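PDB 4GDJ: neuraminidase from Influenza A virus, which adopts the calcium-binding beta-propeller fold of influenza neuraminidases, but has a diverged putative active site, so that sialidase activity remains uncertain. Local coordinates for residues A[158-163]-A[225-230]; A[173-178]-A[185-190]. All coordinates share one frame; numbering follows the deposited sequence.

Contact 1. Residues A[158-163]-A[225-230]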
# COMPACT_ATOMS: atom_id res chain seq x y z
N SER A 158 -12.17 -5.30 -13.83
CA SER A 158 -12.53 -5.40 -12.41
C SER A 158 -11.48 -4.80 -11.53
O SER A 158 -10.29 -5.02 -11.73
CB SER A 158 -12.71 -6.85 -11.99
OG SER A 158 -13.81 -7.39 -12.65
N CYS A 159 -11.91 -4.11 -10.49
CA CYS A 159 -10.97 -3.50 -9.57
C CYS A 159 -11.13 -4.09 -8.18
O CYS A 159 -12.24 -4.31 -7.72
CB CYS A 159 -11.14 -1.98 -9.57
SG CYS A 159 -10.92 -1.24 -11.24
N PHE A 160 -10.01 -4.31 -7.50
CA PHE A 160 -10.00 -5.01 -6.24
C PHE A 160 -9.37 -4.10 -5.22
O PHE A 160 -8.36 -3.47 -5.50
CB PHE A 160 -9.17 -6.30 -6.37
CG PHE A 160 -9.75 -7.28 -7.37
CD1 PHE A 160 -9.43 -7.17 -8.71
CD2 PHE A 160 -10.65 -8.25 -6.98
CE1 PHE A 160 -9.97 -8.04 -9.64
CE2 PHE A 160 -11.21 -9.12 -7.93
CZ PHE A 160 -10.87 -9.00 -9.25
N VAL A 161 -9.96 -4.04 -4.04
CA VAL A 161 -9.43 -3.19 -2.99
C VAL A 161 -9.64 -3.88 -1.68
O VAL A 161 -10.65 -4.55 -1.50
CB VAL A 161 -10.16 -1.82 -2.95
CG1 VAL A 161 -11.60 -1.99 -2.66
CG2 VAL A 161 -9.55 -0.90 -1.95
N LEU A 162 -8.70 -3.71 -0.77
CA LEU A 162 -8.79 -4.23 0.59
C LEU A 162 -9.39 -3.19 1.51
O LEU A 162 -8.97 -2.05 1.52
CB LEU A 162 -7.40 -4.57 1.15
CG LEU A 162 -7.32 -6.08 1.18
CD1 LEU A 162 -6.75 -6.41 -0.19
CD2 LEU A 162 -6.57 -6.67 2.35
N VAL A 163 -10.34 -3.61 2.31
CA VAL A 163 -11.05 -2.69 3.21
C VAL A 163 -10.98 -3.27 4.60
O VAL A 163 -11.21 -4.45 4.77
CB VAL A 163 -12.52 -2.59 2.77
CG1 VAL A 163 -13.38 -1.83 3.82
CG2 VAL A 163 -12.60 -1.92 1.40
N LEU A 225 -0.31 -11.20 1.48
CA LEU A 225 -1.56 -11.72 0.92
C LEU A 225 -1.36 -12.04 -0.54
O LEU A 225 -0.76 -11.25 -1.30
CB LEU A 225 -2.66 -10.65 1.06
CG LEU A 225 -4.03 -10.87 0.37
CD1 LEU A 225 -4.78 -12.09 0.84
CD2 LEU A 225 -4.95 -9.64 0.51
N ARG A 226 -1.85 -13.20 -0.97
CA ARG A 226 -1.87 -13.50 -2.39
C ARG A 226 -3.32 -13.81 -2.76
O ARG A 226 -3.97 -14.56 -2.04
CB ARG A 226 -1.00 -14.71 -2.67
CG ARG A 226 0.46 -14.46 -2.38
CD ARG A 226 1.18 -15.77 -2.09
NE ARG A 226 2.61 -15.56 -1.85
CZ ARG A 226 3.42 -16.49 -1.35
NH1 ARG A 226 2.93 -17.68 -1.02
NH2 ARG A 226 4.70 -16.25 -1.16
N PHE A 227 -3.85 -13.25 -3.84
CA PHE A 227 -5.22 -13.64 -4.20
C PHE A 227 -5.46 -13.55 -5.68
O PHE A 227 -4.67 -12.97 -6.41
CB PHE A 227 -6.28 -12.84 -3.38
CG PHE A 227 -6.43 -11.37 -3.76
CD1 PHE A 227 -5.68 -10.38 -3.13
CD2 PHE A 227 -7.38 -10.98 -4.70
CE1 PHE A 227 -5.86 -9.01 -3.44
CE2 PHE A 227 -7.56 -9.58 -5.03
CZ PHE A 227 -6.80 -8.62 -4.38
N THR A 228 -6.56 -14.15 -6.11
CA THR A 228 -6.91 -14.21 -7.50
C THR A 228 -8.21 -13.45 -7.80
O THR A 228 -8.95 -13.08 -6.90
CB THR A 228 -7.13 -15.65 -7.93
OG1 THR A 228 -8.36 -16.09 -7.38
CG2 THR A 228 -5.99 -16.55 -7.44
N LYS A 229 -8.47 -13.27 -9.08
CA LYS A 229 -9.69 -12.64 -9.56
C LYS A 229 -10.97 -13.38 -9.15
O LYS A 229 -12.05 -12.85 -9.26
CB LYS A 229 -9.62 -12.52 -11.08
CG LYS A 229 -10.15 -13.75 -11.80
CD LYS A 229 -10.44 -13.45 -13.26
CE LYS A 229 -10.83 -14.72 -14.05
NZ LYS A 229 -11.28 -15.87 -13.18
N ASP A 230 -10.85 -14.60 -8.65
CA ASP A 230 -12.00 -15.35 -8.16
C ASP A 230 -12.10 -15.23 -6.64
O ASP A 230 -12.96 -15.83 -6.00
CB ASP A 230 -11.85 -16.82 -8.58
CG ASP A 230 -11.81 -16.99 -10.11
OD1 ASP A 230 -12.57 -16.29 -10.82
OD2 ASP A 230 -11.02 -17.82 -10.60

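Contact 2. Residues A[173-178]-A[185-190]. With NAG (2-acetamido-2-deoxy-beta-D-glucopyranose), chain I.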
# COMPACT_ATOMS: atom_id res chain seq x y z
N VAL A 173 -11.10 -6.70 11.13
CA VAL A 173 -11.65 -7.45 10.02
C VAL A 173 -11.23 -6.86 8.68
O VAL A 173 -11.18 -5.65 8.50
CB VAL A 173 -13.18 -7.50 10.12
CG1 VAL A 173 -13.81 -8.09 8.88
CG2 VAL A 173 -13.57 -8.31 11.35
N HIS A 174 -10.96 -7.74 7.72
CA HIS A 174 -10.44 -7.35 6.42
C HIS A 174 -11.18 -8.07 5.30
O HIS A 174 -11.35 -9.29 5.32
CB HIS A 174 -8.93 -7.67 6.37
CG HIS A 174 -8.20 -7.12 7.53
ND1 HIS A 174 -7.88 -5.78 7.65
CD2 HIS A 174 -7.76 -7.71 8.69
CE1 HIS A 174 -7.30 -5.58 8.82
NE2 HIS A 174 -7.21 -6.70 9.46
N ARG A 175 -11.58 -7.30 4.31
CA ARG A 175 -12.31 -7.85 3.19
C ARG A 175 -11.71 -7.34 1.91
O ARG A 175 -11.26 -6.20 1.87
CB ARG A 175 -13.76 -7.38 3.20
CG ARG A 175 -14.55 -7.88 4.37
CD ARG A 175 -15.93 -7.22 4.39
NE ARG A 175 -16.80 -7.87 5.36
CZ ARG A 175 -18.09 -7.62 5.47
NH1 ARG A 175 -18.68 -6.75 4.67
NH2 ARG A 175 -18.80 -8.25 6.39
N ILE A 176 -11.71 -8.19 0.90
CA ILE A 176 -11.46 -7.78 -0.47
C ILE A 176 -12.78 -7.49 -1.12
O ILE A 176 -13.67 -8.34 -1.14
CB ILE A 176 -10.79 -8.90 -1.27
CG1 ILE A 176 -9.52 -9.43 -0.56
CG2 ILE A 176 -10.50 -8.41 -2.72
CD1 ILE A 176 -8.91 -10.67 -1.23
N TYR A 177 -12.89 -6.30 -1.67
CA TYR A 177 -14.06 -5.91 -2.45
C TYR A 177 -13.69 -5.93 -3.90
O TYR A 177 -12.65 -5.42 -4.28
CB TYR A 177 -14.52 -4.50 -2.08
CG TYR A 177 -15.37 -4.48 -0.84
CD1 TYR A 177 -14.80 -4.60 0.41
CD2 TYR A 177 -16.76 -4.36 -0.93
CE1 TYR A 177 -15.60 -4.58 1.58
CE2 TYR A 177 -17.55 -4.36 0.21
CZ TYR A 177 -16.96 -4.47 1.45
OH TYR A 177 -17.74 -4.48 2.58
N GLU A 178 -14.55 -6.54 -4.71
CA GLU A 178 -14.41 -6.50 -6.15
C GLU A 178 -15.41 -5.53 -6.77
O GLU A 178 -16.65 -5.61 -6.55
CB GLU A 178 -14.61 -7.91 -6.73
CG GLU A 178 -14.69 -7.91 -8.23
CD GLU A 178 -14.80 -9.33 -8.81
OE1 GLU A 178 -14.69 -10.29 -8.03
OE2 GLU A 178 -15.00 -9.45 -10.03
N GLN A 185 -19.40 -5.62 -6.75
CA GLN A 185 -19.95 -6.85 -7.32
C GLN A 185 -20.05 -7.90 -6.25
O GLN A 185 -21.00 -8.66 -6.20
CB GLN A 185 -19.05 -7.37 -8.46
CG GLN A 185 -18.88 -6.36 -9.61
CD GLN A 185 -20.22 -6.02 -10.25
OE1 GLN A 185 -20.84 -6.87 -10.85
NE2 GLN A 185 -20.65 -4.76 -10.11
N ARG A 186 -19.04 -7.97 -5.40
CA ARG A 186 -19.04 -8.91 -4.31
C ARG A 186 -17.84 -8.62 -3.48
O ARG A 186 -17.00 -7.82 -3.86
CB ARG A 186 -18.92 -10.33 -4.84
CG ARG A 186 -17.70 -10.54 -5.64
CD ARG A 186 -17.58 -11.98 -6.14
NE ARG A 186 -16.47 -12.08 -7.08
CZ ARG A 186 -16.10 -13.18 -7.73
NH1 ARG A 186 -16.76 -14.31 -7.53
NH2 ARG A 186 -15.06 -13.14 -8.57
N TRP A 187 -17.78 -9.28 -2.33
CA TRP A 187 -16.64 -9.17 -1.44
C TRP A 187 -16.39 -10.51 -0.77
O TRP A 187 -17.23 -11.42 -0.79
CB TRP A 187 -16.88 -8.09 -0.38
CG TRP A 187 -18.22 -8.15 0.32
CD1 TRP A 187 -19.37 -7.45 -0.02
CD2 TRP A 187 -18.54 -8.90 1.49
NE1 TRP A 187 -20.37 -7.75 0.86
CE2 TRP A 187 -19.90 -8.63 1.80
CE3 TRP A 187 -17.83 -9.79 2.30
CZ2 TRP A 187 -20.54 -9.22 2.88
CZ3 TRP A 187 -18.47 -10.38 3.37
CH2 TRP A 187 -19.83 -10.09 3.65
N LYS A 188 -15.21 -10.63 -0.19
CA LYS A 188 -14.80 -11.82 0.53
C LYS A 188 -14.10 -11.36 1.79
O LYS A 188 -13.11 -10.64 1.72
CB LYS A 188 -13.84 -12.62 -0.36
CG LYS A 188 -12.98 -13.66 0.37
CD LYS A 188 -13.70 -14.98 0.55
CE LYS A 188 -13.87 -15.69 -0.78
NZ LYS A 188 -12.95 -16.87 -0.90
N GLN A 189 -14.64 -11.72 2.95
CA GLN A 189 -13.96 -11.44 4.20
C GLN A 189 -12.87 -12.47 4.43
O GLN A 189 -13.09 -13.66 4.23
CB GLN A 189 -14.97 -11.48 5.35
CG GLN A 189 -14.38 -11.17 6.70
CD GLN A 189 -15.45 -10.75 7.68
OE1 GLN A 189 -16.27 -9.89 7.39
NE2 GLN A 189 -15.47 -11.39 8.84
N LEU A 190 -11.69 -12.02 4.82
CA LEU A 190 -10.53 -12.93 4.98
C LEU A 190 -10.48 -13.47 6.38
O LEU A 190 -10.95 -12.82 7.31
CB LEU A 190 -9.23 -12.16 4.72
CG LEU A 190 -9.19 -11.44 3.37
CD1 LEU A 190 -7.85 -10.72 3.17
CD2 LEU A 190 -9.43 -12.42 2.24
C1 NAG I . -19.41 -1.64 -16.91
C2 NAG I . -20.58 -2.63 -17.01
C3 NAG I . -20.64 -3.30 -18.38
C4 NAG I . -20.47 -2.28 -19.50
C5 NAG I . -19.23 -1.44 -19.18
C6 NAG I . -18.76 -0.52 -20.30
C7 NAG I . -21.22 -3.57 -14.83
C8 NAG I . -21.02 -4.70 -13.86
N2 NAG I . -20.49 -3.62 -15.95
O3 NAG I . -21.85 -4.01 -18.55
O4 NAG I . -20.34 -2.95 -20.74
O5 NAG I . -19.46 -0.72 -17.98
O6 NAG I . -17.35 -0.61 -20.38
O7 NAG I . -22.01 -2.66 -14.57
O HOH W 1 -10.67 -10.50 8.55

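Contact 1. Residues A[158-163]-A[225-230]
F160 overlaps the rim of the F227 ring, and the two form an offset edge-to-face pair: the edge of F227 is turned toward the face of F160, with centroids 5.9 Å apart and planes at 62°. F160 CB also lies close to the F227 plane at the ring edge, 3.9 Å from F227 CZ. F227 CG lies between the backbone N and the carbonyl carbon (chi1 72°), and the ring is carried toward strand 158-163. Beyond the rings, the far end of F160 rests on the backbone of K229, where F160 CZ comes within 3.8 Å of K229 CA. At the other end L162 and L225 meet tip to tip through methyl groups, L162 CD1 lying 3.8 Å from L225 CD2. The contact is largely apolar. Next to it, T228 OG1 accepts from D230 N in an ST turn, and K229 NZ forms a salt bridge to D230 OD1. I209 packs against F227 as well. With strand axes 10.5 Å apart at closest approach, the two backbones are not paired, and this is face-to-face packing between successive four-stranded blades of the neuraminidase beta-propeller.

Contact 2. Residues A[173-178]-A[185-190]
Backbone hydrogen bonds join 173-178 to 185-190 in antiparallel register, among them the reciprocal pair I176 N to K188 O and K188 N to I176 O, each 2.9 Å. A water bridges H174 N and L190 O. Among polar side chains, R175 holds Q189 OE1 side-on with two nitrogens, both in the guanidinium plane: NE approaches on a lone pair at 2.9 Å, and NH2 makes a longer bond. A third bond, R175 NH1 to Y177 OH, helps fix the rotation of this group. These strands form the outer hairpin of a propeller blade, W187 lying on its edge strand; Q185 and R186 both face E178, a classic beta bulge. There R186 NE and NH2 converge on E178 OE1, with NE 2.7 Å away and above the carboxylate plane and NH2 on the syn lone pair. Aromatic contacts occupy the R175, Y177 and W187 face. The R175 guanidinium lies flat on W187, planes 7° apart, its CZ 3.6 Å from the six-membered-ring centroid in a cation-pi contact. W187 CB lies over the Y177 ring face, 3.8 Å from the centroid, while W187 CG, between backbone N and carbonyl carbon (chi1 48°), directs the indole to the guanidinium.

In the fold
Both contacts draw on the blade made by strands 153-155, 158-165, 173-180 and 183-189, but they hold it differently. Contact 1 is a largely buried, apolar junction to the next blade; contact 2 lies within the blade, is partly buried and reaches the outer strand, where R186 and W187 are exposed and charged and amide groups take over. Strands 158-165 and 173-180 are neighbours, and backbone bonds such as V163 N to R175 O (2.8 Å) tie the two contacts together. I176 and L190 pack on F227 and L225 respectively, so one face of the hairpin also joins the inter-blade core, while R175, Y177 and W187 lie on the other face.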